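Long-range contacts in HTH cro/C1-type domain-containing protein (Pseudomonas aeruginosa, PDB 4O8B), which controls motility and biofilm formation through the small RNA rsmZ, as a helix-turn-helix transcriptional regulator that probably binds promoter DNA: residues A[15-20]-A[34-39]; A[60-65]-A[73-78]. All coordinates share one frame; numbering follows the deposited sequence.

Contact 1: residues A[15-20]-A[34-39]; sequences YSQKQL and RMNQYE
The side-chain nitrogen NE2 of Q17 is shared by two acceptors of helix 28-39. The shorter bond runs to N36, with Q17 NE2 2.7 Å from N36 OD1 and the N-H nearly straight at 176°. It meets a carbonyl lone pair and leaves within the plane of the Q17 amide, although the two amide planes stand almost perpendicular. CG of N36 is anti to the backbone N (chi1 -155°), which sets N36 CG 3.5 Å from Q17 NE2. The second bond, Q17 NE2 to E39 OE2 at 3.0 Å, is more bent and reaches the oxygen from above the carboxylate plane. The carboxylate of E39 has charged partners as well: R10 bridges OE1 and K7 bridges OE2, which would favour its anionic form.

The helices come close at Q17 and M35, whose CA atoms are 6.0 Å apart, and M35 CG touches Q17 O at 3.2 Å. M35 SD packs 4.3 Å from L20 CG, and both residues also touch L53 of helix 47-57. S16 fixes the start of helix 17-22 through a capping box: Q19 N donates to S16 OG over 3.1 Å, and S16 N returns a bond to Q19 OE1 over 2.9 Å. Helix 17-22, the connecting turn and helix 28-39, packed in this way, form the helix-turn-helix unit of the cro/C1 family, in which helix 28-39 is, by analogy, probably the recognition helix.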
loop_
_atom_site.group_PDB
_atom_site.type_symbol
_atom_site.label_atom_id
_atom_site.label_comp_id
_atom_site.label_asym_id
_atom_site.label_seq_id
_atom_site.Cartn_x
_atom_site.Cartn_y
_atom_site.Cartn_z
ATOM N N TYR A 15 16.417 -12.250 -5.211
ATOM C CA TYR A 15 17.568 -11.414 -4.879
ATOM C C TYR A 15 18.091 -11.714 -3.481
ATOM O O TYR A 15 17.318 -11.990 -2.564
ATOM C CB TYR A 15 17.196 -9.926 -4.955
ATOM C CG TYR A 15 16.955 -9.396 -6.347
ATOM C CD1 TYR A 15 17.894 -9.596 -7.363
ATOM C CD2 TYR A 15 15.801 -8.672 -6.648
ATOM C CE1 TYR A 15 17.691 -9.073 -8.639
ATOM C CE2 TYR A 15 15.594 -8.147 -7.923
ATOM C CZ TYR A 15 16.537 -8.353 -8.908
ATOM O OH TYR A 15 16.335 -7.836 -10.164
ATOM N N SER A 16 19.408 -11.654 -3.327
ATOM C CA SER A 16 20.033 -11.883 -2.031
ATOM C C SER A 16 20.017 -10.521 -1.343
ATOM O O SER A 16 19.984 -9.491 -2.014
ATOM C CB SER A 16 21.480 -12.361 -2.203
ATOM O OG SER A 16 22.371 -11.267 -2.382
ATOM N N GLN A 17 20.021 -10.510 -0.015
ATOM C CA GLN A 17 19.993 -9.250 0.719
ATOM C C GLN A 17 21.024 -8.255 0.200
ATOM O O GLN A 17 20.799 -7.042 0.238
ATOM C CB GLN A 17 20.223 -9.484 2.219
ATOM C CG GLN A 17 18.954 -9.758 3.004
ATOM C CD GLN A 17 19.202 -9.803 4.497
ATOM O OE1 GLN A 17 20.245 -10.280 4.946
ATOM N NE2 GLN A 17 18.233 -9.336 5.279
ATOM N N LYS A 18 22.156 -8.769 -0.291
ATOM C CA LYS A 18 23.203 -7.912 -0.817
ATOM C C LYS A 18 22.843 -7.407 -2.210
ATOM O O LYS A 18 23.046 -6.236 -2.519
ATOM C CB LYS A 18 24.530 -8.674 -0.864
ATOM C CG LYS A 18 25.691 -7.854 -1.409
ATOM C CD LYS A 18 26.984 -8.663 -1.418
ATOM C CE LYS A 18 28.095 -7.914 -2.138
ATOM N NZ LYS A 18 29.290 -8.777 -2.368
ATOM N N GLN A 19 22.318 -8.290 -3.046
ATOM C CA GLN A 19 21.929 -7.923 -4.399
ATOM C C GLN A 19 20.897 -6.802 -4.378
ATOM O O GLN A 19 21.071 -5.771 -5.038
ATOM C CB GLN A 19 21.367 -9.135 -5.158
ATOM C CG GLN A 19 22.427 -10.003 -5.810
ATOM C CD GLN A 19 21.860 -11.321 -6.311
ATOM O OE1 GLN A 19 21.075 -11.970 -5.619
ATOM N NE2 GLN A 19 22.279 -11.738 -7.504
ATOM N N LEU A 20 19.821 -7.001 -3.627
ATOM C CA LEU A 20 18.776 -5.983 -3.528
ATOM C C LEU A 20 19.383 -4.698 -2.982
ATOM O O LEU A 20 19.111 -3.610 -3.469
ATOM C CB LEU A 20 17.648 -6.467 -2.617
ATOM C CG LEU A 20 16.495 -5.488 -2.330
ATOM C CD1 LEU A 20 16.106 -4.748 -3.602
ATOM C CD2 LEU A 20 15.302 -6.250 -1.773
ATOM N N ARG A 34 22.471 -3.204 5.714
ATOM C CA ARG A 34 21.444 -2.170 5.593
ATOM C C ARG A 34 20.078 -2.798 5.326
ATOM O O ARG A 34 19.076 -2.413 5.936
ATOM C CB ARG A 34 21.800 -1.222 4.442
ATOM C CG ARG A 34 23.166 -0.543 4.565
ATOM C CD ARG A 34 23.086 0.731 5.377
ATOM N NE ARG A 34 22.084 1.653 4.829
ATOM C CZ ARG A 34 22.202 2.300 3.676
ATOM N NH1 ARG A 34 23.291 2.145 2.934
ATOM N NH2 ARG A 34 21.229 3.098 3.262
ATOM N N MET A 35 20.042 -3.757 4.411
ATOM C CA MET A 35 18.804 -4.444 4.054
ATOM C C MET A 35 18.185 -5.193 5.229
ATOM O O MET A 35 16.980 -5.106 5.465
ATOM C CB MET A 35 19.035 -5.425 2.905
ATOM C CG MET A 35 18.844 -4.828 1.517
ATOM S SD MET A 35 17.424 -3.694 1.422
ATOM C CE MET A 35 18.145 -2.325 0.537
ATOM N N ASN A 36 19.011 -5.929 5.965
ATOM C CA ASN A 36 18.512 -6.688 7.102
ATOM C C ASN A 36 17.810 -5.772 8.092
ATOM O O ASN A 36 16.782 -6.131 8.662
ATOM C CB ASN A 36 19.662 -7.432 7.794
ATOM C CG ASN A 36 19.182 -8.662 8.539
ATOM O OD1 ASN A 36 18.506 -9.522 7.966
ATOM N ND2 ASN A 36 19.534 -8.761 9.819
ATOM N N GLN A 37 18.367 -4.579 8.296
ATOM C CA GLN A 37 17.760 -3.615 9.213
ATOM C C GLN A 37 16.360 -3.255 8.724
ATOM O O GLN A 37 15.434 -3.116 9.522
ATOM C CB GLN A 37 18.616 -2.351 9.305
ATOM C CG GLN A 37 19.921 -2.531 10.071
ATOM C CD GLN A 37 19.692 -2.886 11.531
ATOM O OE1 GLN A 37 19.089 -3.913 11.851
ATOM N NE2 GLN A 37 20.180 -2.040 12.429
ATOM N N TYR A 38 16.207 -3.104 7.407
ATOM C CA TYR A 38 14.916 -2.773 6.831
ATOM C C TYR A 38 13.926 -3.922 7.016
ATOM O O TYR A 38 12.805 -3.723 7.494
ATOM C CB TYR A 38 15.035 -2.471 5.334
ATOM C CG TYR A 38 15.605 -1.113 4.984
ATOM C CD1 TYR A 38 15.456 -0.021 5.844
ATOM C CD2 TYR A 38 16.254 -0.906 3.766
ATOM C CE1 TYR A 38 15.915 1.245 5.489
ATOM C CE2 TYR A 38 16.715 0.360 3.399
ATOM C CZ TYR A 38 16.555 1.426 4.268
ATOM O OH TYR A 38 17.003 2.675 3.906
ATOM N N GLU A 39 14.349 -5.124 6.629
ATOM C CA GLU A 39 13.502 -6.305 6.736
ATOM C C GLU A 39 13.187 -6.662 8.183
ATOM O O GLU A 39 12.224 -7.379 8.460
ATOM C CB GLU A 39 14.175 -7.491 6.045
ATOM C CG GLU A 39 14.503 -7.231 4.584
ATOM C CD GLU A 39 14.981 -8.472 3.866
ATOM O OE1 GLU A 39 15.003 -8.464 2.616
ATOM O OE2 GLU A 39 15.349 -9.460 4.543
#

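Contact 2: residues A[60-65]-A[73-78]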
loop_
_atom_site.group_PDB
_atom_site.type_symbol
_atom_site.label_atom_id
_atom_site.label_comp_id
_atom_site.label_asym_id
_atom_site.label_seq_id
_atom_site.Cartn_x
_atom_site.Cartn_y
_atom_site.Cartn_z
ATOM N N PRO A 60 4.184 -3.387 -6.472
ATOM C CA PRO A 60 3.566 -2.104 -6.120
ATOM C C PRO A 60 4.013 -1.648 -4.737
ATOM O O PRO A 60 4.057 -2.443 -3.802
ATOM C CB PRO A 60 2.074 -2.421 -6.167
ATOM C CG PRO A 60 1.993 -3.486 -7.206
ATOM C CD PRO A 60 3.159 -4.372 -6.848
ATOM N N MET A 61 4.345 -0.370 -4.619
ATOM C CA MET A 61 4.776 0.179 -3.340
ATOM C C MET A 61 3.765 -0.170 -2.258
ATOM O O MET A 61 4.134 -0.443 -1.112
ATOM C CB MET A 61 4.919 1.702 -3.439
ATOM C CG MET A 61 4.943 2.402 -2.091
ATOM S SD MET A 61 5.023 4.191 -2.239
ATOM C CE MET A 61 6.778 4.443 -2.367
ATOM N N ALA A 62 2.486 -0.161 -2.634
ATOM C CA ALA A 62 1.411 -0.469 -1.701
ATOM C C ALA A 62 1.603 -1.833 -1.038
ATOM O O ALA A 62 1.338 -1.991 0.152
ATOM C CB ALA A 62 0.071 -0.431 -2.429
ATOM N N TYR A 63 2.059 -2.810 -1.817
ATOM C CA TYR A 63 2.283 -4.152 -1.303
ATOM C C TYR A 63 3.193 -4.131 -0.076
ATOM O O TYR A 63 2.905 -4.775 0.937
ATOM C CB TYR A 63 2.912 -5.036 -2.380
ATOM C CG TYR A 63 3.307 -6.409 -1.889
ATOM C CD1 TYR A 63 2.340 -7.335 -1.502
ATOM C CD2 TYR A 63 4.653 -6.761 -1.746
ATOM C CE1 TYR A 63 2.701 -8.601 -1.025
ATOM C CE2 TYR A 63 5.025 -8.018 -1.273
ATOM C CZ TYR A 63 4.043 -8.923 -0.895
ATOM O OH TYR A 63 4.400 -10.160 -0.418
ATOM N N LEU A 64 4.291 -3.392 -0.184
ATOM C CA LEU A 64 5.261 -3.286 0.907
ATOM C C LEU A 64 4.675 -2.593 2.133
ATOM O O LEU A 64 5.286 -2.580 3.201
ATOM C CB LEU A 64 6.494 -2.531 0.417
ATOM C CG LEU A 64 7.190 -3.163 -0.797
ATOM C CD1 LEU A 64 8.182 -2.184 -1.402
ATOM C CD2 LEU A 64 7.882 -4.447 -0.377
ATOM N N TYR A 65 3.480 -2.033 1.974
ATOM C CA TYR A 65 2.792 -1.340 3.065
ATOM C C TYR A 65 1.404 -1.933 3.286
ATOM O O TYR A 65 0.503 -1.254 3.779
ATOM C CB TYR A 65 2.664 0.152 2.748
ATOM C CG TYR A 65 3.937 0.944 2.934
ATOM C CD1 TYR A 65 4.354 1.346 4.208
ATOM C CD2 TYR A 65 4.738 1.283 1.840
ATOM C CE1 TYR A 65 5.523 2.080 4.383
ATOM C CE2 TYR A 65 5.917 2.015 2.010
ATOM C CZ TYR A 65 6.303 2.402 3.282
ATOM O OH TYR A 65 7.465 3.122 3.445
ATOM N N GLU A 73 -1.773 -10.205 -1.012
ATOM C CA GLU A 73 -1.756 -11.276 -1.999
ATOM C C GLU A 73 -2.547 -10.863 -3.234
ATOM O O GLU A 73 -2.166 -11.176 -4.358
ATOM C CB GLU A 73 -2.360 -12.546 -1.383
ATOM C CG GLU A 73 -1.921 -13.832 -2.063
ATOM C CD GLU A 73 -0.415 -13.889 -2.259
ATOM O OE1 GLU A 73 0.328 -13.640 -1.286
ATOM O OE2 GLU A 73 0.025 -14.186 -3.396
ATOM N N LEU A 74 -3.651 -10.148 -3.010
ATOM C CA LEU A 74 -4.501 -9.691 -4.107
ATOM C C LEU A 74 -3.831 -8.554 -4.876
ATOM O O LEU A 74 -3.959 -8.461 -6.097
ATOM C CB LEU A 74 -5.852 -9.221 -3.564
ATOM C CG LEU A 74 -7.082 -9.632 -4.373
ATOM C CD1 LEU A 74 -7.316 -11.130 -4.205
ATOM C CD2 LEU A 74 -8.303 -8.859 -3.902
ATOM N N ILE A 75 -3.119 -7.696 -4.152
ATOM C CA ILE A 75 -2.435 -6.557 -4.763
ATOM C C ILE A 75 -1.340 -7.010 -5.734
ATOM O O ILE A 75 -1.043 -6.312 -6.706
ATOM C CB ILE A 75 -1.793 -5.637 -3.697
ATOM C CG1 ILE A 75 -2.883 -5.039 -2.811
ATOM C CG2 ILE A 75 -0.986 -4.538 -4.370
ATOM C CD1 ILE A 75 -2.380 -3.967 -1.857
ATOM N N LEU A 76 -0.749 -8.163 -5.461
ATOM C CA LEU A 76 0.298 -8.694 -6.324
ATOM C C LEU A 76 -0.314 -9.388 -7.527
ATOM O O LEU A 76 0.227 -9.342 -8.632
ATOM C CB LEU A 76 1.188 -9.679 -5.557
ATOM C CG LEU A 76 2.072 -9.104 -4.449
ATOM C CD1 LEU A 76 3.052 -10.175 -3.991
ATOM C CD2 LEU A 76 2.832 -7.888 -4.971
ATOM N N LYS A 77 -1.453 -10.031 -7.302
ATOM C CA LYS A 77 -2.149 -10.742 -8.369
ATOM C C LYS A 77 -2.711 -9.777 -9.407
ATOM O O LYS A 77 -2.445 -9.917 -10.599
ATOM C CB LYS A 77 -3.275 -11.601 -7.789
ATOM C CG LYS A 77 -2.782 -12.765 -6.950
ATOM C CD LYS A 77 -3.933 -13.640 -6.495
ATOM C CE LYS A 77 -3.524 -14.493 -5.303
ATOM N NZ LYS A 77 -4.710 -15.108 -4.631
ATOM N N VAL A 78 -3.482 -8.804 -8.953
ATOM C CA VAL A 78 -4.082 -7.826 -9.855
ATOM C C VAL A 78 -3.012 -7.066 -10.634
ATOM O O VAL A 78 -3.231 -6.684 -11.787
ATOM C CB VAL A 78 -4.963 -6.816 -9.085
ATOM C CG1 VAL A 78 -6.021 -7.557 -8.285
ATOM C CG2 VAL A 78 -4.106 -5.966 -8.166
#
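P60, A62 and Y63 lie against I75 and L76, joining the loop after helix 47-57 of the cro/C1-type helix-turn-helix fold to helix 69-79. The contacts across the interface are apolar, and they divide into aliphatic packing and one CH-pi interaction.

The aliphatic part centres on I75, whose two branches reach different partners. I75 CG2 is 4.1 Å from P60 CB and also lies near Y63 CB, whereas I75 CD1 extends to A62 CB at 4.3 Å. Beside them, P60 CD rests 4.0 Å from L76 CD2. I75 also packs on I75 of the second subunit, which places this layer next to the dimer interface. Y63 in turn leans on A8 and A9 of helix 3-13.

In the CH-pi part, the branched end of L76 lies over one face of the Y63 ring. CG of Y63 is anti to the backbone N (chi1 174°), which places Y63 CG 3.5 Å from L76 CD2. L76 CG sits 3.4 Å from Y63 CD1. The other methyl, L76 CD1, lies 3.7 Å from the Y63 ring centroid, 24° off the ring normal and displaced toward the rim, with Y63 CE1 its nearest ring atom.

In the fold
Contacts 1 and 2 follow one another along the chain and do not touch: their centres are 19 Å apart and their nearest atoms about 8 Å. Helix 3-13 touches both. It offers L6 and R10 to the residues of contact 1, and R5, A8, A9 and R12 to those of contact 2. Contact 1 sets two helices of the helix-turn-helix motif, which probably reads DNA, against each other and is touched by no other chain of the assembly. Contact 2 lies nearer the chain centre, 6 Å from it against 14 Å, and borders the second subunit, where the Y65 rings of both copies stack and K77 forms a salt bridge with E94 of the second subunit.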